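Local coordinates for putative ABC transporter, ATP-binding protein ComA (Streptococcus mutans, PDB 3K8U), which is a putative ATP-binding ABC transporter protein whose modelled part is a peptidase domain of the C39 family, clan CA, at residues Y6-P10 with A23-H28; Q95-V99 with I110-D114. All coordinates share one frame; numbering follows the deposited sequence.

Contact 1. Residues Y6-P10 with A23-H28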
loop_
_atom_site.group_PDB
_atom_site.type_symbol
_atom_site.label_atom_id
_atom_site.label_comp_id
_atom_site.label_asym_id
_atom_site.label_seq_id
_atom_site.Cartn_x
_atom_site.Cartn_y
_atom_site.Cartn_z
ATOM N N TYR A 6 -8.847 1.026 10.950
ATOM C CA TYR A 6 -7.928 0.800 9.843
ATOM C C TYR A 6 -7.403 -0.629 9.810
ATOM O O TYR A 6 -6.621 -1.044 10.668
ATOM C CB TYR A 6 -6.784 1.813 9.918
ATOM C CG TYR A 6 -7.291 3.232 10.042
ATOM C CD1 TYR A 6 -6.988 4.007 11.159
ATOM C CD2 TYR A 6 -8.122 3.781 9.066
ATOM C CE1 TYR A 6 -7.505 5.294 11.303
ATOM C CE2 TYR A 6 -8.643 5.061 9.198
ATOM C CZ TYR A 6 -8.332 5.812 10.319
ATOM O OH TYR A 6 -8.860 7.075 10.460
ATOM N N LYS A 7 -7.850 -1.376 8.808
ATOM C CA LYS A 7 -7.451 -2.766 8.651
ATOM C C LYS A 7 -6.127 -2.924 7.916
ATOM O O LYS A 7 -5.913 -2.351 6.844
ATOM C CB LYS A 7 -8.567 -3.558 7.964
ATOM C CG LYS A 7 -9.801 -3.730 8.851
ATOM C CD LYS A 7 -10.975 -4.365 8.118
ATOM C CE LYS A 7 -11.617 -3.391 7.146
ATOM N NZ LYS A 7 -12.854 -3.951 6.528
ATOM N N LEU A 8 -5.220 -3.672 8.533
ATOM C CA LEU A 8 -3.911 -3.919 7.956
ATOM C C LEU A 8 -3.496 -5.367 8.133
ATOM O O LEU A 8 -3.534 -5.903 9.244
ATOM C CB LEU A 8 -2.854 -3.027 8.609
ATOM C CG LEU A 8 -1.403 -3.345 8.215
ATOM C CD1 LEU A 8 -1.083 -2.797 6.829
ATOM C CD2 LEU A 8 -0.470 -2.756 9.225
ATOM N N VAL A 9 -3.122 -5.996 7.027
ATOM C CA VAL A 9 -2.648 -7.370 7.048
ATOM C C VAL A 9 -1.127 -7.240 7.037
ATOM O O VAL A 9 -0.543 -6.775 6.054
ATOM C CB VAL A 9 -3.119 -8.161 5.806
ATOM C CG1 VAL A 9 -2.546 -9.573 5.836
ATOM C CG2 VAL A 9 -4.644 -8.217 5.762
ATOM N N PRO A 10 -0.473 -7.574 8.161
ATOM C CA PRO A 10 0.985 -7.476 8.249
ATOM C C PRO A 10 1.718 -8.593 7.518
ATOM O O PRO A 10 1.146 -9.641 7.230
ATOM C CB PRO A 10 1.234 -7.532 9.755
ATOM C CG PRO A 10 0.161 -8.458 10.232
ATOM C CD PRO A 10 -1.056 -8.009 9.446
ATOM N N ALA A 23 -3.600 -7.218 0.295
ATOM C CA ALA A 23 -4.545 -7.927 1.161
ATOM C C ALA A 23 -5.260 -6.933 2.079
ATOM O O ALA A 23 -6.462 -7.060 2.340
ATOM C CB ALA A 23 -3.817 -8.987 1.993
ATOM N N SER A 24 -4.521 -5.928 2.542
ATOM C CA SER A 24 -5.072 -4.904 3.426
ATOM C C SER A 24 -6.195 -4.116 2.759
ATOM O O SER A 24 -7.279 -3.960 3.332
ATOM C CB SER A 24 -3.970 -3.944 3.886
ATOM O OG SER A 24 -2.952 -4.628 4.596
ATOM N N VAL A 25 -5.933 -3.619 1.554
ATOM C CA VAL A 25 -6.925 -2.848 0.810
ATOM C C VAL A 25 -8.128 -3.720 0.463
ATOM O O VAL A 25 -9.276 -3.306 0.639
ATOM C CB VAL A 25 -6.323 -2.240 -0.476
ATOM C CG1 VAL A 25 -7.414 -1.588 -1.323
ATOM C CG2 VAL A 25 -5.264 -1.202 -0.109
ATOM N N ALA A 26 -7.860 -4.941 0.005
ATOM C CA ALA A 26 -8.930 -5.870 -0.348
ATOM C C ALA A 26 -9.844 -6.121 0.852
ATOM O O ALA A 26 -11.067 -6.188 0.706
ATOM C CB ALA A 26 -8.343 -7.184 -0.862
ATOM N N LYS A 27 -9.245 -6.222 2.038
ATOM C CA LYS A 27 -9.986 -6.457 3.273
ATOM C C LYS A 27 -10.910 -5.283 3.596
ATOM O O LYS A 27 -11.985 -5.469 4.170
ATOM C CB LYS A 27 -9.021 -6.719 4.434
ATOM C CG LYS A 27 -9.685 -7.299 5.671
ATOM C CD LYS A 27 -8.665 -7.764 6.697
ATOM C CE LYS A 27 -9.353 -8.465 7.862
ATOM N NZ LYS A 27 -8.386 -9.014 8.854
ATOM N N HIS A 28 -10.482 -4.074 3.233
ATOM C CA HIS A 28 -11.289 -2.878 3.461
ATOM C C HIS A 28 -12.590 -2.990 2.668
ATOM O O HIS A 28 -13.654 -2.594 3.144
ATOM C CB HIS A 28 -10.526 -1.619 3.032
ATOM C CG HIS A 28 -11.362 -0.376 3.041
ATOM N ND1 HIS A 28 -11.920 0.153 1.897
ATOM C CD2 HIS A 28 -11.749 0.432 4.055
ATOM C CE1 HIS A 28 -12.614 1.234 2.207
ATOM N NE2 HIS A 28 -12.527 1.425 3.510
HETATM O O HOH W 1 -7.225 -1.644 4.692
#

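Contact 2. Residues Q95-V99 with I110-D114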
loop_
_atom_site.group_PDB
_atom_site.type_symbol
_atom_site.label_atom_id
_atom_site.label_comp_id
_atom_site.label_asym_id
_atom_site.label_seq_id
_atom_site.Cartn_x
_atom_site.Cartn_y
_atom_site.Cartn_z
ATOM N N GLN A 95 11.555 -2.157 -2.508
ATOM C CA GLN A 95 10.216 -2.655 -2.811
ATOM C C GLN A 95 9.322 -2.722 -1.571
ATOM O O GLN A 95 8.725 -3.758 -1.263
ATOM C CB GLN A 95 10.287 -4.031 -3.491
ATOM C CG GLN A 95 10.986 -4.036 -4.848
ATOM C CD GLN A 95 10.176 -3.369 -5.950
ATOM O OE1 GLN A 95 9.273 -2.567 -5.689
ATOM N NE2 GLN A 95 10.494 -3.707 -7.195
ATOM N N HIS A 96 9.249 -1.614 -0.845
ATOM C CA HIS A 96 8.410 -1.543 0.342
ATOM C C HIS A 96 7.221 -0.644 0.017
ATOM O O HIS A 96 7.346 0.296 -0.769
ATOM C CB HIS A 96 9.186 -0.985 1.539
ATOM C CG HIS A 96 8.567 -1.327 2.857
ATOM N ND1 HIS A 96 8.742 -2.555 3.462
ATOM C CD2 HIS A 96 7.740 -0.624 3.666
ATOM C CE1 HIS A 96 8.047 -2.593 4.585
ATOM N NE2 HIS A 96 7.431 -1.434 4.732
ATOM N N TYR A 97 6.066 -0.944 0.606
ATOM C CA TYR A 97 4.858 -0.162 0.360
ATOM C C TYR A 97 4.098 0.060 1.655
ATOM O O TYR A 97 4.251 -0.700 2.608
ATOM C CB TYR A 97 3.913 -0.906 -0.601
ATOM C CG TYR A 97 4.508 -1.247 -1.949
ATOM C CD1 TYR A 97 4.310 -0.417 -3.049
ATOM C CD2 TYR A 97 5.281 -2.398 -2.119
ATOM C CE1 TYR A 97 4.874 -0.718 -4.287
ATOM C CE2 TYR A 97 5.845 -2.708 -3.347
ATOM C CZ TYR A 97 5.641 -1.866 -4.424
ATOM O OH TYR A 97 6.214 -2.168 -5.637
ATOM N N TYR A 98 3.268 1.098 1.667
ATOM C CA TYR A 98 2.412 1.405 2.811
ATOM C C TYR A 98 0.999 1.522 2.279
ATOM O O TYR A 98 0.779 1.714 1.077
ATOM C CB TYR A 98 2.684 2.795 3.400
ATOM C CG TYR A 98 3.991 3.052 4.104
ATOM C CD1 TYR A 98 4.763 2.017 4.625
ATOM C CD2 TYR A 98 4.437 4.364 4.279
ATOM C CE1 TYR A 98 5.950 2.285 5.309
ATOM C CE2 TYR A 98 5.615 4.643 4.954
ATOM C CZ TYR A 98 6.366 3.606 5.468
ATOM O OH TYR A 98 7.527 3.901 6.139
ATOM N N VAL A 99 0.044 1.413 3.190
ATOM C CA VAL A 99 -1.347 1.643 2.859
ATOM C C VAL A 99 -1.551 3.030 3.478
ATOM O O VAL A 99 -0.977 3.323 4.530
ATOM C CB VAL A 99 -2.296 0.653 3.566
ATOM C CG1 VAL A 99 -3.741 1.049 3.302
ATOM C CG2 VAL A 99 -2.042 -0.772 3.076
ATOM N N ILE A 110 -0.833 5.855 8.266
ATOM C CA ILE A 110 -0.367 4.833 7.335
ATOM C C ILE A 110 -0.355 3.427 7.915
ATOM O O ILE A 110 -0.375 3.239 9.132
ATOM C CB ILE A 110 1.040 5.174 6.772
ATOM C CG1 ILE A 110 2.080 5.234 7.894
ATOM C CG2 ILE A 110 1.002 6.517 6.015
ATOM C CD1 ILE A 110 2.983 4.022 7.964
ATOM N N GLY A 111 -0.335 2.445 7.019
ATOM C CA GLY A 111 -0.297 1.054 7.422
ATOM C C GLY A 111 0.949 0.434 6.833
ATOM O O GLY A 111 1.075 0.303 5.614
ATOM N N ASP A 112 1.912 0.141 7.695
ATOM C CA ASP A 112 3.164 -0.463 7.270
ATOM C C ASP A 112 3.115 -1.953 7.621
ATOM O O ASP A 112 3.073 -2.307 8.792
ATOM C CB ASP A 112 4.333 0.227 7.996
ATOM C CG ASP A 112 5.695 -0.336 7.615
ATOM O OD1 ASP A 112 5.771 -1.314 6.844
ATOM O OD2 ASP A 112 6.708 0.201 8.102
ATOM N N PRO A 113 3.136 -2.840 6.606
ATOM C CA PRO A 113 3.096 -4.296 6.811
ATOM C C PRO A 113 4.160 -4.822 7.784
ATOM O O PRO A 113 4.008 -5.914 8.333
ATOM C CB PRO A 113 3.294 -4.841 5.399
ATOM C CG PRO A 113 2.606 -3.794 4.554
ATOM C CD PRO A 113 3.134 -2.519 5.166
ATOM N N ASP A 114 5.243 -4.064 7.970
ATOM C CA ASP A 114 6.307 -4.425 8.918
ATOM C C ASP A 114 5.555 -4.661 10.237
ATOM O O ASP A 114 4.918 -3.750 10.760
ATOM C CB ASP A 114 7.279 -3.239 9.049
ATOM C CG ASP A 114 8.392 -3.464 10.071
ATOM O OD1 ASP A 114 8.229 -4.245 11.034
ATOM O OD2 ASP A 114 9.434 -2.799 9.927
HETATM O O HOH W 2 7.398 2.826 8.672
#

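Contact 1. Residues Y6-P10 with A23-H28
Lys7, Leu8 and Val9 lay an extended N-terminal run along the C-terminal half of helix 17-28, in a partly buried contact that mixes polar bonds with a small apolar patch. The centre is Ser24. Its OG accepts the backbone N-H of Val9 over 2.8 Å from N to OG, an almost straight bond at 170°. With chi1 at -60°, OG lies beside the serine's own backbone N, from where it also gives its hydrogen back to the carbonyl of Ala20 one helical turn earlier. The buried hydroxyl therefore serves as donor and acceptor at once. Leu8 CD1 flanks it, 3.4 Å from Ser24 OG.

At Lys7, a water bridges two carbonyls, donating to Lys7 O at 2.6 Å and to Ser24 O at 2.7 Å; Lys7 O also receives a hydrogen bond from the hydroxyl of Tyr101. The helix is the long one that packs on the antiparallel sheet in the papain-like architecture of clan CA. The N-terminal run lies along it and also touches strand 93-104 at Tyr101, while Ser24 itself reaches Val99 of that strand.

Toward the helix end, the Lys7 chain bends at chi3 (-73°) and brings NZ to 2.9 Å from Lys27 O. The ammonium comes from above the carbonyl plane. Lys7 and Lys27 cross at about a right angle, with Lys7 CD 4.0 Å from Lys27 CG. Beyond this crossing, Val9 CG2 rests on Ala23 CB at 3.9 Å, while the extended Lys27 chain passes Val9 CG2 with its CD.

Contact 2. Residues Q95-V99 with I110-D114
Val99 and Gly111 form an antiparallel hydrogen-bonded pair in the hairpin of strands 93-104 and 107-112. Val99 N reaches Gly111 O at 2.9 Å, on a lone pair in the carbonyl plane, and Gly111 N returns to Val99 O at 2.7 Å. The ladder goes no further toward Pro113: at the next hydrogen-bonded position this proline faces Tyr97 and has no N-H to offer. Pro113 CD lies 3.3 Å from Tyr97 O, and this buried carbonyl oxygen has no polar partner in the model.

Among the side chains, His96 and Asp112 make a histidine-carboxylate hydrogen bond, NE2 to OD1 at 2.7 Å. OD1 lies at the edge of the imidazole, close to its plane, whereas ring and carboxylate planes stand 82° apart, and NE2 meets OD1 from above the carboxylate plane. From the opposite face of that carboxylate, Asp114 N donates to Asp112 OD1 at 3.0 Å, closing an Asx turn; two donors grip this oxygen, which probably restrains the rotation of the carboxylate. The other oxygen, Asp112 OD2, takes a water 2.8 Å away that also donates to Tyr98 OH, whose strongest polar partner is Glu130.

Apolar packing centres on the Tyr98 ring. Ile110 CD1 sits 3.9 Å from the ring centroid and 8° off its normal, practically over the middle of one face. Ile110 CG1 is wedged between its own backbone N and carbonyl carbon (chi1 62°), and from there CD1 extends over the tyrosine.

Strand 84-90 borders this hairpin through Val86 and Val88, strand 120-123 flanks it through Thr120 and Met122, and helix 17-28 brings Cys17 against both His96 and Pro113.

Overall arrangement
From the N terminus, residues 6-10 run past helix 17-28 before the chain enters it, and contact 1 closes that first loop at the helix's C-terminal half. The chain then passes through two more helices and the strands 63-69 and 84-90 before contact 2 closes the hairpin of strands 93-104 and 107-112. The two are in series, neither nested nor crossed, with centres about 11 Å apart. They nevertheless touch: Leu8 CD2 packs on Asp112 O at 3.6 Å, and Ser24 CB meets Val99 CG2 at 3.8 Å. The N-terminal run and the helix are thus both fitted against the central antiparallel sheet.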